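Local coordinates for periplasmic binding protein/LacI transcriptional regulator (Shewanella sp. ANA-3, PDB 5OCP), which binds L-arabinofuranose, in both its alpha and beta forms, in the periplasm and probably delivers it to an arabinose ABC transporter, at residues L98-I103 with F252-A257; D120-N125 with P187-W192; G178-Q183 with A209-G214. One frame throughout, in Å; residues are numbered along the deposited sequence.

Contact 1: residues L98-I103 with F252-A257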
ATOM      1  N   LEU A  98       1.685 -23.852  -2.325  1.00 21.55           N
ATOM      2  CA  LEU A  98       0.426 -23.422  -1.651  1.00 20.60           C
ATOM      3  C   LEU A  98      -0.281 -22.183  -2.291  1.00 20.30           C
ATOM      4  O   LEU A  98      -1.370 -21.791  -1.821  1.00 20.45           O
ATOM      5  CB  LEU A  98       0.682 -23.228  -0.205  1.00 21.48           C
ATOM      6  CG  LEU A  98       0.957 -24.458   0.631  1.00 23.93           C
ATOM      7  CD1 LEU A  98       1.472 -23.989   1.957  1.00 22.47           C
ATOM      8  CD2 LEU A  98      -0.274 -25.318   0.802  1.00 25.45           C
ATOM      9  N   PHE A  99       0.320 -21.596  -3.344  1.00 18.02           N
ATOM     10  CA  PHE A  99      -0.283 -20.554  -4.096  1.00 16.10           C
ATOM     11  C   PHE A  99       0.140 -20.657  -5.584  1.00 17.48           C
ATOM     12  O   PHE A  99       1.183 -21.276  -5.941  1.00 18.88           O
ATOM     13  CB  PHE A  99       0.012 -19.194  -3.423  1.00 18.09           C
ATOM     14  CG  PHE A  99       1.447 -18.798  -3.470  1.00 16.89           C
ATOM     15  CD1 PHE A  99       1.941 -18.085  -4.566  1.00 17.51           C
ATOM     16  CD2 PHE A  99       2.290 -19.138  -2.419  1.00 20.02           C
ATOM     17  CE1 PHE A  99       3.271 -17.748  -4.611  1.00 19.46           C
ATOM     18  CE2 PHE A  99       3.639 -18.862  -2.475  1.00 21.63           C
ATOM     19  CZ  PHE A  99       4.129 -18.151  -3.598  1.00 19.26           C
ATOM     20  N   LEU A 100      -0.659 -20.105  -6.438  1.00 16.72           N
ATOM     21  CA  LEU A 100      -0.451 -20.088  -7.830  1.00 16.48           C
ATOM     22  C   LEU A 100       0.625 -19.037  -8.137  1.00 18.03           C
ATOM     23  O   LEU A 100       1.590 -19.336  -8.781  1.00 18.47           O
ATOM     24  CB  LEU A 100      -1.765 -19.808  -8.551  1.00 16.52           C
ATOM     25  CG  LEU A 100      -1.742 -19.615 -10.030  1.00 16.36           C
ATOM     26  CD1 LEU A 100      -1.114 -20.813 -10.800  1.00 19.17           C
ATOM     27  CD2 LEU A 100      -3.063 -19.314 -10.629  1.00 18.14           C
ATOM     28  N   THR A 101       0.423 -17.814  -7.657  1.00 14.65           N
ATOM     29  CA  THR A 101       1.382 -16.740  -7.888  1.00 14.65           C
ATOM     30  C   THR A 101       1.053 -15.500  -7.065  1.00 14.00           C
ATOM     31  O   THR A 101      -0.004 -15.418  -6.439  1.00 12.81           O
ATOM     32  CB  THR A 101       1.442 -16.351  -9.378  1.00 15.20           C
ATOM     33  OG1 THR A 101       2.551 -15.470  -9.601  1.00 17.40           O
ATOM     34  CG2 THR A 101       0.156 -15.659  -9.800  1.00 16.66           C
ATOM     35  N   ARG A 102       1.969 -14.536  -7.069  1.00 13.81           N
ATOM     36  CA  ARG A 102       1.783 -13.296  -6.326  1.00 12.91           C
ATOM     37  C   ARG A 102       1.948 -12.082  -7.235  1.00 14.60           C
ATOM     38  O   ARG A 102       2.945 -11.957  -7.945  1.00 14.90           O
ATOM     39  CB  ARG A 102       2.771 -13.217  -5.160  1.00 14.80           C
ATOM     40  CG  ARG A 102       2.870 -11.840  -4.523  1.00 13.29           C
ATOM     41  CD  ARG A 102       3.543 -11.910  -3.161  1.00 14.40           C
ATOM     42  NE  ARG A 102       3.507 -10.625  -2.468  1.00 13.43           N
ATOM     43  CZ  ARG A 102       4.535  -9.786  -2.400  1.00 14.45           C
ATOM     44  NH1 ARG A 102       5.686 -10.093  -2.983  1.00 17.63           N
ATOM     45  NH2 ARG A 102       4.414  -8.637  -1.747  1.00 15.01           N
ATOM     46  N   ILE A 103       0.962 -11.191  -7.208  1.00 13.20           N
ATOM     47  CA  ILE A 103       0.992  -9.991  -8.027  1.00 14.53           C
ATOM     48  C   ILE A 103       1.262  -8.841  -7.073  1.00 13.76           C
ATOM     49  O   ILE A 103       0.489  -8.628  -6.176  1.00 14.22           O
ATOM     50  CB  ILE A 103      -0.318  -9.726  -8.731  1.00 16.23           C
ATOM     51  CG1 ILE A 103      -0.849 -10.963  -9.449  1.00 15.05           C
ATOM     52  CG2 ILE A 103      -0.175  -8.510  -9.637  1.00 15.72           C
ATOM     53  CD1 ILE A 103       0.158 -11.711 -10.345  1.00 16.15           C
ATOM     54  N   PHE A 252      -6.316 -12.060 -12.369  1.00 21.63           N
ATOM     55  CA  PHE A 252      -7.370 -12.722 -13.205  1.00 21.80           C
ATOM     56  C   PHE A 252      -6.757 -13.420 -14.452  1.00 24.03           C
ATOM     57  O   PHE A 252      -7.185 -14.515 -14.858  1.00 26.26           O
ATOM     58  CB  PHE A 252      -8.405 -11.689 -13.555  1.00 23.90           C
ATOM     59  CG  PHE A 252      -9.202 -11.160 -12.404  1.00 23.43           C
ATOM     60  CD1 PHE A 252      -9.802 -11.987 -11.448  1.00 24.12           C
ATOM     61  CD2 PHE A 252      -9.408  -9.818 -12.298  1.00 20.96           C
ATOM     62  CE1 PHE A 252     -10.531 -11.443 -10.408  1.00 23.76           C
ATOM     63  CE2 PHE A 252     -10.098  -9.259 -11.232  1.00 23.45           C
ATOM     64  CZ  PHE A 252     -10.730 -10.064 -10.309  1.00 22.13           C
ATOM     65  N   ASP A 253      -5.675 -12.854 -15.009  1.00 25.56           N
ATOM     66  CA  ASP A 253      -4.947 -13.489 -16.121  1.00 25.35           C
ATOM     67  C   ASP A 253      -4.298 -14.769 -15.720  1.00 23.99           C
ATOM     68  O   ASP A 253      -4.368 -15.771 -16.445  1.00 22.80           O
ATOM     69  CB  ASP A 253      -3.831 -12.584 -16.644  1.00 28.86           C
ATOM     70  CG  ASP A 253      -4.346 -11.356 -17.378  1.00 34.08           C
ATOM     71  OD1 ASP A 253      -5.454 -11.381 -17.945  1.00 40.07           O
ATOM     72  OD2 ASP A 253      -3.586 -10.353 -17.405  1.00 40.85           O
ATOM     73  N   ALA A 254      -3.626 -14.756 -14.573  1.00 19.62           N
ATOM     74  CA  ALA A 254      -3.042 -15.943 -14.030  1.00 20.12           C
ATOM     75  C   ALA A 254      -4.090 -17.005 -13.731  1.00 19.19           C
ATOM     76  O   ALA A 254      -3.863 -18.187 -14.081  1.00 21.01           O
ATOM     77  CB  ALA A 254      -2.272 -15.640 -12.770  1.00 21.32           C
ATOM     78  N   ILE A 255      -5.211 -16.575 -13.182  1.00 20.11           N
ATOM     79  CA  ILE A 255      -6.310 -17.563 -12.908  1.00 21.09           C
ATOM     80  C   ILE A 255      -6.859 -18.133 -14.232  1.00 21.34           C
ATOM     81  O   ILE A 255      -6.924 -19.359 -14.382  1.00 23.90           O
ATOM     82  CB  ILE A 255      -7.383 -16.931 -12.115  1.00 22.34           C
ATOM     83  CG1 ILE A 255      -6.887 -16.739 -10.655  1.00 20.96           C
ATOM     84  CG2 ILE A 255      -8.689 -17.744 -12.158  1.00 21.24           C
ATOM     85  CD1 ILE A 255      -7.609 -15.635  -9.927  1.00 21.86           C
ATOM     86  N   ASP A 256      -7.174 -17.251 -15.168  1.00 23.57           N
ATOM     87  CA  ASP A 256      -7.655 -17.675 -16.520  1.00 23.51           C
ATOM     88  C   ASP A 256      -6.739 -18.694 -17.207  1.00 25.50           C
ATOM     89  O   ASP A 256      -7.175 -19.755 -17.647  1.00 26.75           O
ATOM     90  CB  ASP A 256      -7.976 -16.465 -17.373  1.00 28.49           C
ATOM     91  CG  ASP A 256      -8.874 -16.806 -18.585  1.00 40.88           C
ATOM     92  OD1 ASP A 256      -9.942 -17.449 -18.385  1.00 42.88           O
ATOM     93  OD2 ASP A 256      -8.515 -16.421 -19.740  1.00 43.82           O
ATOM     94  N   ALA A 257      -5.450 -18.429 -17.211  1.00 24.98           N
ATOM     95  CA  ALA A 257      -4.464 -19.372 -17.693  1.00 25.01           C
ATOM     96  C   ALA A 257      -4.415 -20.693 -16.975  1.00 29.58           C
ATOM     97  O   ALA A 257      -4.332 -21.783 -17.617  1.00 26.56           O
ATOM     98  CB  ALA A 257      -3.109 -18.702 -17.697  1.00 29.35           C
TER

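Contact 2: residues D120-N125 with P187-W192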
ATOM      1  N   ASP A 120      18.688  13.300  -2.629  1.00 15.53           N
ATOM      2  CA  ASP A 120      19.049  14.215  -3.705  1.00 16.27           C
ATOM      3  C   ASP A 120      18.549  15.618  -3.384  1.00 17.22           C
ATOM      4  O   ASP A 120      19.290  16.595  -3.518  1.00 18.77           O
ATOM      5  CB  ASP A 120      18.482  13.753  -5.041  1.00 17.07           C
ATOM      6  CG  ASP A 120      19.063  12.479  -5.550  1.00 20.94           C
ATOM      7  OD1 ASP A 120      20.118  11.993  -5.070  1.00 23.21           O
ATOM      8  OD2 ASP A 120      18.382  11.896  -6.468  1.00 24.57           O
ATOM      9  N   LYS A 121      17.340  15.716  -2.832  1.00 14.94           N
ATOM     10  CA  LYS A 121      16.648  16.945  -2.528  1.00 15.42           C
ATOM     11  C   LYS A 121      17.403  17.708  -1.446  1.00 17.07           C
ATOM     12  O   LYS A 121      17.451  18.933  -1.496  1.00 17.44           O
ATOM     13  CB  LYS A 121      15.242  16.640  -2.020  1.00 15.92           C
ATOM     14  CG  LYS A 121      14.401  17.844  -1.621  1.00 17.22           C
ATOM     15  CD  LYS A 121      14.073  18.826  -2.705  1.00 21.31           C
ATOM     16  CE  LYS A 121      13.090  19.882  -2.209  1.00 24.95           C
ATOM     17  NZ  LYS A 121      12.756  20.731  -3.383  1.00 29.22           N
ATOM     18  N   THR A 122      17.929  16.973  -0.465  1.00 15.34           N
ATOM     19  CA  THR A 122      18.510  17.559   0.732  1.00 15.91           C
ATOM     20  C   THR A 122      20.029  17.497   0.698  1.00 19.04           C
ATOM     21  O   THR A 122      20.666  17.805   1.724  1.00 17.03           O
ATOM     22  CB  THR A 122      17.986  16.809   1.972  1.00 16.36           C
ATOM     23  OG1 THR A 122      18.431  15.448   1.918  1.00 16.30           O
ATOM     24  CG2 THR A 122      16.534  16.846   2.012  1.00 15.71           C
ATOM     25  N   GLN A 123      20.616  17.098  -0.449  1.00 17.76           N
ATOM     26  CA  GLN A 123      22.008  16.855  -0.562  1.00 19.56           C
ATOM     27  C   GLN A 123      22.562  15.963   0.570  1.00 20.28           C
ATOM     28  O   GLN A 123      23.669  16.196   1.073  1.00 19.46           O
ATOM     29  CB  GLN A 123      22.752  18.223  -0.696  1.00 20.80           C
ATOM     30  CG  GLN A 123      22.183  19.035  -1.880  1.00 24.08           C
ATOM     31  CD  GLN A 123      22.873  20.355  -2.227  1.00 30.60           C
ATOM     32  OE1 GLN A 123      23.019  20.691  -3.414  1.00 34.60           O
ATOM     33  NE2 GLN A 123      23.179  21.146  -1.232  1.00 29.86           N
ATOM     34  N   GLY A 124      21.798  14.954   1.040  1.00 16.92           N
ATOM     35  CA  GLY A 124      22.275  14.013   2.001  1.00 16.00           C
ATOM     36  C   GLY A 124      22.316  14.511   3.448  1.00 16.23           C
ATOM     37  O   GLY A 124      22.839  13.810   4.283  1.00 20.11           O
ATOM     38  N   ASN A 125      21.724  15.648   3.700  1.00 17.10           N
ATOM     39  CA  ASN A 125      21.739  16.306   5.038  1.00 18.80           C
ATOM     40  C   ASN A 125      20.343  16.449   5.535  1.00 19.25           C
ATOM     41  O   ASN A 125      19.620  17.396   5.151  1.00 19.49           O
ATOM     42  CB  ASN A 125      22.385  17.689   4.881  1.00 21.06           C
ATOM     43  CG  ASN A 125      23.894  17.594   4.763  1.00 29.63           C
ATOM     44  OD1 ASN A 125      24.459  17.386   3.653  1.00 36.04           O
ATOM     45  ND2 ASN A 125      24.567  17.693   5.904  1.00 29.87           N
ATOM     46  N   PRO A 187      14.782  21.425  14.670  1.00 19.12           N
ATOM     47  CA  PRO A 187      14.117  21.253  13.363  1.00 18.95           C
ATOM     48  C   PRO A 187      14.231  19.849  12.845  1.00 18.79           C
ATOM     49  O   PRO A 187      15.305  19.249  12.953  1.00 20.08           O
ATOM     50  CB  PRO A 187      14.797  22.265  12.457  1.00 20.19           C
ATOM     51  CG  PRO A 187      15.752  23.010  13.280  1.00 22.29           C
ATOM     52  CD  PRO A 187      15.624  22.634  14.700  1.00 20.43           C
ATOM     53  N   LEU A 188      13.120  19.356  12.280  1.00 17.56           N
ATOM     54  CA  LEU A 188      13.103  18.188  11.406  1.00 18.67           C
ATOM     55  C   LEU A 188      13.238  18.597   9.974  1.00 17.62           C
ATOM     56  O   LEU A 188      12.769  19.614   9.575  1.00 19.80           O
ATOM     57  CB  LEU A 188      11.798  17.456  11.582  1.00 18.31           C
ATOM     58  CG  LEU A 188      11.698  16.667  12.880  1.00 20.70           C
ATOM     59  CD1 LEU A 188      10.256  16.198  12.990  1.00 22.61           C
ATOM     60  CD2 LEU A 188      12.602  15.431  12.823  1.00 20.41           C
ATOM     61  N   CYS A 189      13.987  17.829   9.222  1.00 16.49           N
ATOM     62  CA  CYS A 189      14.166  18.088   7.757  1.00 16.17           C
ATOM     63  C   CYS A 189      12.965  17.528   7.015  1.00 15.40           C
ATOM     64  O   CYS A 189      12.487  18.117   6.032  1.00 14.98           O
ATOM     65  CB  CYS A 189      15.414  17.433   7.301  1.00 18.84           C
ATOM     66  SG  CYS A 189      15.615  17.133   5.517  1.00 22.53           S
ATOM     67  N   ALA A 190      12.561  16.332   7.394  1.00 14.10           N
ATOM     68  CA  ALA A 190      11.566  15.613   6.610  1.00 12.75           C
ATOM     69  C   ALA A 190      10.780  14.605   7.400  1.00 12.94           C
ATOM     70  O   ALA A 190      11.309  14.044   8.354  1.00 12.98           O
ATOM     71  CB  ALA A 190      12.202  14.891   5.438  1.00 12.82           C
ATOM     72  N   VAL A 191       9.574  14.314   6.919  1.00 11.23           N
ATOM     73  CA  VAL A 191       8.770  13.178   7.340  1.00 12.50           C
ATOM     74  C   VAL A 191       8.758  12.144   6.188  1.00 11.49           C
ATOM     75  O   VAL A 191       8.509  12.507   5.038  1.00 11.37           O
ATOM     76  CB  VAL A 191       7.333  13.595   7.664  1.00 13.43           C
ATOM     77  CG1 VAL A 191       6.394  12.379   7.934  1.00 14.98           C
ATOM     78  CG2 VAL A 191       7.361  14.535   8.847  1.00 15.59           C
ATOM     79  N   TRP A 192       9.135  10.923   6.526  1.00 11.24           N
ATOM     80  CA  TRP A 192       9.044   9.731   5.664  1.00 10.90           C
ATOM     81  C   TRP A 192       7.871   8.965   6.198  1.00 12.11           C
ATOM     82  O   TRP A 192       7.894   8.368   7.299  1.00 11.37           O
ATOM     83  CB  TRP A 192      10.375   8.984   5.785  1.00 12.16           C
ATOM     84  CG  TRP A 192      10.408   7.505   5.449  1.00 11.64           C
ATOM     85  CD1 TRP A 192      11.130   6.587   6.100  1.00 13.04           C
ATOM     86  CD2 TRP A 192       9.760   6.790   4.356  1.00 11.35           C
ATOM     87  NE1 TRP A 192      10.962   5.355   5.552  1.00 13.83           N
ATOM     88  CE2 TRP A 192      10.141   5.447   4.463  1.00 10.97           C
ATOM     89  CE3 TRP A 192       8.906   7.160   3.302  1.00 11.92           C
ATOM     90  CZ2 TRP A 192       9.688   4.462   3.585  1.00 11.60           C
ATOM     91  CZ3 TRP A 192       8.458   6.174   2.413  1.00 12.00           C
ATOM     92  CH2 TRP A 192       8.873   4.839   2.564  1.00 11.49           C
TER

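Contact 3: residues G178-Q183 with A209-G214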
ATOM      1  N   GLY A 178       3.067  14.044  18.395  1.00 21.55           N
ATOM      2  CA  GLY A 178       3.994  13.532  19.406  1.00 22.45           C
ATOM      3  C   GLY A 178       5.426  13.814  19.055  1.00 23.15           C
ATOM      4  O   GLY A 178       6.206  14.280  19.877  1.00 22.92           O
ATOM      5  N   PHE A 179       5.835  13.523  17.817  1.00 17.67           N
ATOM      6  CA  PHE A 179       7.182  13.803  17.370  1.00 17.57           C
ATOM      7  C   PHE A 179       7.649  15.256  17.557  1.00 17.52           C
ATOM      8  O   PHE A 179       8.775  15.501  17.945  1.00 19.09           O
ATOM      9  CB  PHE A 179       7.301  13.453  15.858  1.00 17.85           C
ATOM     10  CG  PHE A 179       7.311  11.971  15.532  1.00 18.04           C
ATOM     11  CD1 PHE A 179       7.377  10.951  16.495  1.00 19.13           C
ATOM     12  CD2 PHE A 179       7.216  11.587  14.186  1.00 17.65           C
ATOM     13  CE1 PHE A 179       7.413   9.619  16.087  1.00 18.93           C
ATOM     14  CE2 PHE A 179       7.259  10.261  13.788  1.00 18.72           C
ATOM     15  CZ  PHE A 179       7.407   9.276  14.722  1.00 17.95           C
ATOM     16  N   LEU A 180       6.738  16.158  17.264  1.00 18.03           N
ATOM     17  CA  LEU A 180       6.985  17.604  17.222  1.00 20.43           C
ATOM     18  C   LEU A 180       7.205  18.049  18.679  1.00 21.45           C
ATOM     19  O   LEU A 180       8.105  18.826  18.951  1.00 21.94           O
ATOM     20  CB  LEU A 180       5.838  18.347  16.580  1.00 18.84           C
ATOM     21  CG  LEU A 180       5.806  18.166  15.043  1.00 21.20           C
ATOM     22  CD1 LEU A 180       4.504  18.738  14.523  1.00 23.86           C
ATOM     23  CD2 LEU A 180       7.008  18.782  14.391  1.00 23.49           C
ATOM     24  N   LYS A 181       6.478  17.410  19.591  1.00 22.92           N
ATOM     25  CA  LYS A 181       6.619  17.668  21.014  1.00 25.65           C
ATOM     26  C   LYS A 181       7.949  17.094  21.521  1.00 23.46           C
ATOM     27  O   LYS A 181       8.652  17.751  22.289  1.00 29.15           O
ATOM     28  CB  LYS A 181       5.451  17.058  21.790  1.00 31.00           C
ATOM     29  CG  LYS A 181       4.215  17.942  21.846  1.00 41.22           C
ATOM     30  CD  LYS A 181       2.953  17.115  22.027  1.00 46.05           C
ATOM     31  CE  LYS A 181       2.709  16.796  23.493  1.00 55.76           C
ATOM     32  NZ  LYS A 181       3.417  17.747  24.394  1.00 60.50           N
ATOM     33  N   ALA A 182       8.296  15.877  21.097  1.00 22.71           N
ATOM     34  CA  ALA A 182       9.535  15.282  21.523  1.00 23.22           C
ATOM     35  C   ALA A 182      10.766  15.964  20.949  1.00 29.21           C
ATOM     36  O   ALA A 182      11.828  15.836  21.494  1.00 31.02           O
ATOM     37  CB  ALA A 182       9.587  13.801  21.217  1.00 22.38           C
ATOM     38  N   GLN A 183      10.630  16.613  19.801  1.00 25.21           N
ATOM     39  CA  GLN A 183      11.813  17.303  19.208  1.00 23.46           C
ATOM     40  C   GLN A 183      12.314  18.430  20.063  1.00 28.36           C
ATOM     41  O   GLN A 183      13.540  18.796  19.993  1.00 25.56           O
ATOM     42  CB  GLN A 183      11.525  17.796  17.823  1.00 23.69           C
ATOM     43  CG  GLN A 183      11.569  16.612  16.863  1.00 22.32           C
ATOM     44  CD  GLN A 183      12.944  16.153  16.506  1.00 24.11           C
ATOM     45  OE1 GLN A 183      13.312  14.979  16.764  1.00 25.75           O
ATOM     46  NE2 GLN A 183      13.750  17.069  15.879  1.00 21.63           N
ATOM     47  N   ALA A 209       1.271  23.075  14.477  1.00 19.82           N
ATOM     48  CA  ALA A 209       2.446  23.497  15.208  1.00 19.10           C
ATOM     49  C   ALA A 209       3.037  24.785  14.654  1.00 21.77           C
ATOM     50  O   ALA A 209       4.069  25.213  15.133  1.00 22.28           O
ATOM     51  CB  ALA A 209       3.479  22.362  15.195  1.00 19.46           C
ATOM     52  N   GLY A 210       2.403  25.422  13.666  1.00 19.85           N
ATOM     53  CA  GLY A 210       2.866  26.693  13.095  1.00 23.98           C
ATOM     54  C   GLY A 210       4.037  26.601  12.129  1.00 25.45           C
ATOM     55  O   GLY A 210       4.800  27.541  11.951  1.00 22.52           O
ATOM     56  N   LEU A 211       4.198  25.431  11.520  1.00 20.89           N
ATOM     57  CA  LEU A 211       5.281  25.197  10.617  1.00 22.85           C
ATOM     58  C   LEU A 211       4.700  24.903   9.241  1.00 19.80           C
ATOM     59  O   LEU A 211       3.526  24.674   9.136  1.00 19.97           O
ATOM     60  CB  LEU A 211       6.086  23.987  11.164  1.00 26.10           C
ATOM     61  CG  LEU A 211       6.868  24.219  12.447  1.00 31.98           C
ATOM     62  CD1 LEU A 211       7.205  22.881  13.111  1.00 36.24           C
ATOM     63  CD2 LEU A 211       8.114  25.038  12.071  1.00 36.41           C
ATOM     64  N   LYS A 212       5.503  25.048   8.170  1.00 22.41           N
ATOM     65  CA  LYS A 212       5.011  24.947   6.782  1.00 22.46           C
ATOM     66  C   LYS A 212       5.373  23.580   6.177  1.00 18.43           C
ATOM     67  O   LYS A 212       6.525  23.331   5.884  1.00 17.14           O
ATOM     68  CB  LYS A 212       5.604  26.065   5.881  1.00 27.06           C
ATOM     69  CG  LYS A 212       4.950  27.434   6.098  1.00 35.51           C
ATOM     70  CD  LYS A 212       4.744  28.158   4.756  1.00 46.61           C
ATOM     71  CE  LYS A 212       3.980  29.471   4.901  1.00 51.61           C
ATOM     72  NZ  LYS A 212       4.881  30.561   5.391  1.00 54.52           N
ATOM     73  N   PRO A 213       4.393  22.680   6.144  1.00 15.97           N
ATOM     74  CA  PRO A 213       4.715  21.367   5.570  1.00 14.78           C
ATOM     75  C   PRO A 213       4.956  21.560   4.057  1.00 14.29           C
ATOM     76  O   PRO A 213       4.324  22.412   3.403  1.00 15.27           O
ATOM     77  CB  PRO A 213       3.448  20.581   5.866  1.00 15.05           C
ATOM     78  CG  PRO A 213       2.379  21.559   5.784  1.00 16.66           C
ATOM     79  CD  PRO A 213       2.967  22.814   6.421  1.00 15.63           C
ATOM     80  N   GLY A 214       5.875  20.767   3.529  1.00 14.29           N
ATOM     81  CA  GLY A 214       6.254  20.873   2.127  1.00 15.68           C
ATOM     82  C   GLY A 214       7.364  21.871   1.864  1.00 17.17           C
ATOM     83  O   GLY A 214       7.935  21.889   0.769  1.00 20.46           O
TER

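Contact 1: residues L98-I103 with F252-A257
Leu100, on the approach to strand 101-104, reaches across to the helix at Ala254, meeting its carbonyl group most closely and its methyl a little farther off. CD2 of Leu100 lies 3.7 Å from Ala254 O and 4.3 Å from Ala254 CB. CG anti to the backbone N (chi1 174°) carries the branch point out toward the helix, and Leu100 CD2 also comes within 4.3 Å of Ile255 N.

Thr101 makes the methyl-to-methyl contact, its CG2 standing 3.8 Å from Ala254 CB. Its hydroxyl is spoken for elsewhere, OG1 being hydrogen-bonded to Ala266 O, and CG2 is the branch that faces the helix. The backbones are also nearest here, 7.6 Å between Thr101 CA and Ala254 CA. Further along, Ile103 also points its CB at the helix but stays beyond contact distance, packing on Val87 and Leu247, while Ile255 beds against Ala59, Ile61 and Val85 of the neighbouring strands.

No hydrogen bond crosses between the two segments. Their contact is van der Waals in kind, though Asp253 of the helix also forms a salt bridge with Arg29, and the small side chain of Ala254 is consistent with the spacing of the backbones.

Contact 2: residues D120-N125 with P187-W192
Thr122, Asn125 and Cys189 meet without any aromatic face: the flat group that takes part is the backbone carbonyl of Asn125, whose O stands a loose 4.0 Å from Cys189 SG, with an angle of about 119° at the oxygen. The sulfur thus lies to one side of the C=O direction. The one aromatic ring of the two segments, the indole of Trp192, lies farther along strand 190-193, well away from the contact, stacked on Phe147 and meeting His194 with the planes inclined.

The place is a helix-to-strand connection of an alpha/beta domain of the periplasmic binding protein fold. Helix 107-121 ends in a Schellman motif with Gln123, at positive phi, as the C-prime residue. Its inner bond, Gln123 N to Asp120 O, is weak at 3.4 Å. Overlapping it, a type I' turn spans Thr122 to Asn125, closed by Asn125 N to Thr122 O at 3.1 Å, and it leads the chain into strand 126-132, which pairs with strand 190-193.

Thr122 faces the sulfur with its methyl. Its OG1 is hydrogen-bonded back to Leu118 O in the last helical turn, and with chi1 at 64° CG2 lies anti to the carbonyl carbon, on the side facing Cys189. Cys189 for its part carries SG anti to its backbone N, pointing at the turn. No hydrogen bond links the two segments, but the same sulfur is bonded to Cys126 SG in a disulfide. That covalent link joins the start of strand 126-132, just after the turn, to the residue before strand 190-193. The methyl meets the sulfur almost end on: Cys189 SG and Thr122 CG2 are 3.6 Å apart, and the angle from Cys189 CB through SG to that methyl is about 170°.

Contact 3: residues G178-Q183 with A209-G214
Leu180 spreads its fork over Ala209 and Leu211, one methyl to each. Its CD1 touches Ala209 CB at 3.8 Å, and its CD2 lies 4.3 Å from Leu211 CD1. The two targets are themselves 4.3 Å apart, measured from Ala209 CB to Leu211 CD1, so the fork rests on a pair of adjoining methyls. Both prongs meet their partners at much the same slant: the angle at CD1, from CG of Leu180 to Ala209 CB, is about 122°, and the corresponding angle at CD2 toward Leu211 CD1 is close to it.

The first torsion sets the branch point: CG of Leu180 is anti to the carbonyl carbon (chi1 -74°), out toward the loop. The second, with CD1 anti to CA (chi2 170°), then turns the fork. Leu180 and Ala209 are also the closest pair of backbones, 7.7 Å between their CA atoms. No hydrogen bond joins the segments, and the contact, which lies at the surface, depends on carbon touching carbon.

On the loop side, the backbone presents the two residues together. Gly210 follows helix 196-208 at positive phi and completes a Schellman motif, with two bonds back into the last helical turn; this reversal leaves Ala209 and Leu211 both aimed at Leu180. Leu211 also leans on Ile206, while Pro213 beds on Val203, Ile206 and Lys207, folding the loop back along the helix it has just left. Across from it, Phe179, next to Leu180, points instead at the sheet and packs on Ala129 and Leu131.

Leu180 thus joins the C-terminal part of helix 169-183 to the loop that leaves helix 196-208. The two helices flank strand 190-193 in sequence, as expected of consecutive beta-alpha-beta crossovers in the Rossmann-like domains of periplasmic binding proteins.

In the fold
From the N terminus, residues 98-103 come first and open the longest loop: contact 1 closes it 149 residues later, at 252-257, after the chain has run through the other domain and returned. Contacts 2 and 3 are both nested inside it. Their segments alternate, 120-125, 178-183, 187-192 and 209-214, so these two loops cross. Contact 1 joins a strand and a helix of the parallel-sheet domain. In the mixed-sheet domain, across the chain's centre, contact 2 ties the turn after helix 107-121 to the approach of strand 190-193, and contact 3 ties helix 169-183 to the loop after helix 196-208. These two touch, Leu188 CD2 lying 3.7 Å from Gln183 NE2.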